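Local coordinates for protein phosphoribosylaminoimidazole carboxylase (Bombyx mori, PDB 4JA0) that probably catalyses two successive steps of purine biosynthesis, the carboxylation of aminoimidazole ribonucleotide and the synthesis of SAICAR from the product, at residues 63-68 with 207-213. Sequence-based numbering, arbitrary orientation.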
loop_
_atom_site.group_PDB
_atom_site.type_symbol
_atom_site.label_atom_id
_atom_site.label_comp_id
_atom_site.label_asym_id
_atom_site.label_seq_id
_atom_site.Cartn_x
_atom_site.Cartn_y
_atom_site.Cartn_z
ATOM N N THR A 63 15.734 21.784 55.797
ATOM C CA THR A 63 16.445 21.237 54.653
ATOM C C THR A 63 15.636 20.065 54.122
ATOM O O THR A 63 15.275 19.996 52.950
ATOM C CB THR A 63 17.853 20.735 55.030
ATOM O OG1 THR A 63 18.623 21.791 55.625
ATOM C CG2 THR A 63 18.570 20.161 53.796
ATOM N N ASN A 64 15.291 19.181 55.038
ATOM C CA ASN A 64 14.538 17.992 54.723
ATOM C C ASN A 64 13.187 18.244 54.053
ATOM O O ASN A 64 12.883 17.654 53.025
ATOM C CB ASN A 64 14.292 17.246 56.013
ATOM C CG ASN A 64 13.914 15.859 55.777
ATOM O OD1 ASN A 64 14.542 15.173 54.978
ATOM N ND2 ASN A 64 12.841 15.425 56.414
ATOM N N ALA A 65 12.379 19.104 54.660
ATOM C CA ALA A 65 11.036 19.389 54.168
ATOM C C ALA A 65 11.074 19.923 52.746
ATOM O O ALA A 65 10.169 19.664 51.929
ATOM C CB ALA A 65 10.343 20.386 55.079
ATOM N N LYS A 66 12.128 20.678 52.461
ATOM C CA LYS A 66 12.292 21.283 51.154
ATOM C C LYS A 66 12.594 20.208 50.106
ATOM O O LYS A 66 11.974 20.180 49.031
ATOM C CB LYS A 66 13.392 22.356 51.207
ATOM N N VAL A 67 13.505 19.302 50.440
ATOM C CA VAL A 67 13.859 18.206 49.549
ATOM C C VAL A 67 12.639 17.354 49.244
ATOM O O VAL A 67 12.343 17.091 48.084
ATOM C CB VAL A 67 15.000 17.335 50.161
ATOM C CG1 VAL A 67 15.171 16.014 49.409
ATOM C CG2 VAL A 67 16.310 18.116 50.198
ATOM N N PHE A 68 11.896 16.969 50.274
ATOM C CA PHE A 68 10.748 16.088 50.083
ATOM C C PHE A 68 9.682 16.779 49.244
ATOM O O PHE A 68 9.018 16.135 48.445
ATOM C CB PHE A 68 10.199 15.599 51.434
ATOM C CG PHE A 68 10.971 14.436 52.023
ATOM C CD1 PHE A 68 11.162 14.334 53.390
ATOM C CD2 PHE A 68 11.554 13.474 51.208
ATOM C CE1 PHE A 68 11.892 13.276 53.933
ATOM C CE2 PHE A 68 12.278 12.413 51.752
ATOM C CZ PHE A 68 12.447 12.321 53.111
ATOM N N LEU A 207 9.615 6.388 50.161
ATOM C CA LEU A 207 10.868 7.032 50.571
ATOM C C LEU A 207 10.588 7.693 51.907
ATOM O O LEU A 207 9.701 8.550 51.999
ATOM C CB LEU A 207 11.294 8.069 49.539
ATOM C CG LEU A 207 12.499 8.900 49.933
ATOM C CD1 LEU A 207 13.751 8.059 49.914
ATOM C CD2 LEU A 207 12.634 10.083 48.997
ATOM N N ALA A 208 11.333 7.328 52.943
ATOM C CA ALA A 208 10.769 7.538 54.264
ATOM C C ALA A 208 11.630 8.114 55.374
ATOM O O ALA A 208 11.111 8.406 56.460
ATOM C CB ALA A 208 10.159 6.239 54.730
ATOM N N ASP A 209 12.921 8.286 55.147
ATOM C CA ASP A 209 13.754 8.751 56.258
ATOM C C ASP A 209 13.804 10.273 56.325
ATOM O O ASP A 209 12.803 10.938 56.579
ATOM C CB ASP A 209 15.166 8.138 56.194
ATOM C CG ASP A 209 15.976 8.378 57.472
ATOM O OD1 ASP A 209 17.222 8.227 57.434
ATOM O OD2 ASP A 209 15.362 8.723 58.509
ATOM N N VAL A 210 15.002 10.798 56.117
ATOM C CA VAL A 210 15.303 12.199 56.238
ATOM C C VAL A 210 16.422 12.449 55.242
ATOM O O VAL A 210 17.400 11.711 55.208
ATOM C CB VAL A 210 15.774 12.516 57.650
ATOM C CG1 VAL A 210 16.718 13.691 57.638
ATOM C CG2 VAL A 210 14.581 12.778 58.548
ATOM N N ILE A 211 16.284 13.464 54.404
ATOM C CA ILE A 211 17.392 13.818 53.542
ATOM C C ILE A 211 17.801 15.238 53.911
ATOM O O ILE A 211 17.075 16.187 53.619
ATOM C CB ILE A 211 17.023 13.694 52.035
ATOM C CG1 ILE A 211 16.334 12.354 51.756
ATOM C CG2 ILE A 211 18.254 13.844 51.156
ATOM C CD1 ILE A 211 15.877 12.177 50.319
ATOM N N ASP A 212 18.941 15.380 54.590
ATOM C CA ASP A 212 19.461 16.699 54.941
ATOM C C ASP A 212 20.957 16.771 54.621
ATOM O O ASP A 212 21.443 15.985 53.807
ATOM C CB ASP A 212 19.185 17.050 56.414
ATOM C CG ASP A 212 19.771 16.033 57.395
ATOM O OD1 ASP A 212 20.789 15.401 57.048
ATOM O OD2 ASP A 212 19.254 15.905 58.536
ATOM N N SER A 213 21.685 17.696 55.249
ATOM C CA SER A 213 23.129 17.798 55.003
ATOM C C SER A 213 23.920 16.674 55.631
ATOM O O SER A 213 25.131 16.590 55.433
ATOM C CB SER A 213 23.709 19.137 55.437
ATOM O OG SER A 213 23.274 20.180 54.589
#
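In the SAICAR synthetase part of the chain, helix 57-74 packs its Asn64, Val67 and Phe68 against 207-213, the end of strand 205-207 and the loop that leads on toward strand 216-220. With CG anti to the backbone N (chi1 -162°), Asn64 sends its amide to the loop, where OD1 accepts a hydrogen bond from Ile211 N at 2.5 Å. The bond is somewhat bent (N-H...O 147°), its donor tilted from the carbonyl plane. The Asn64 CA-H points at Ile211 O, with CA 3.3 Å from that oxygen. Val210 lies across the same amide, its CG2 3.8 Å from Asn64 ND2. A leucine in place of Asn64 would probably leave the buried Ile211 N without its acceptor. Val67 CG1 touches Ile211 CB at 4.0 Å. The Phe68 ring presents its edge to segment 207-213: CE1 meets Asp209 O at 3.6 Å in the ring plane. Phe68 CE2 contacts CD2 of Leu207, which ends the strand, at 3.6 Å. Ile211 CD1 approaches Phe68 CE2 obliquely, and Ile211 also rests on Met193 and Ile195 of strand 188-200. The buried interface joins a helix to the connection between two strands of an antiparallel sheet in the alpha+beta fold of SAICAR synthetase.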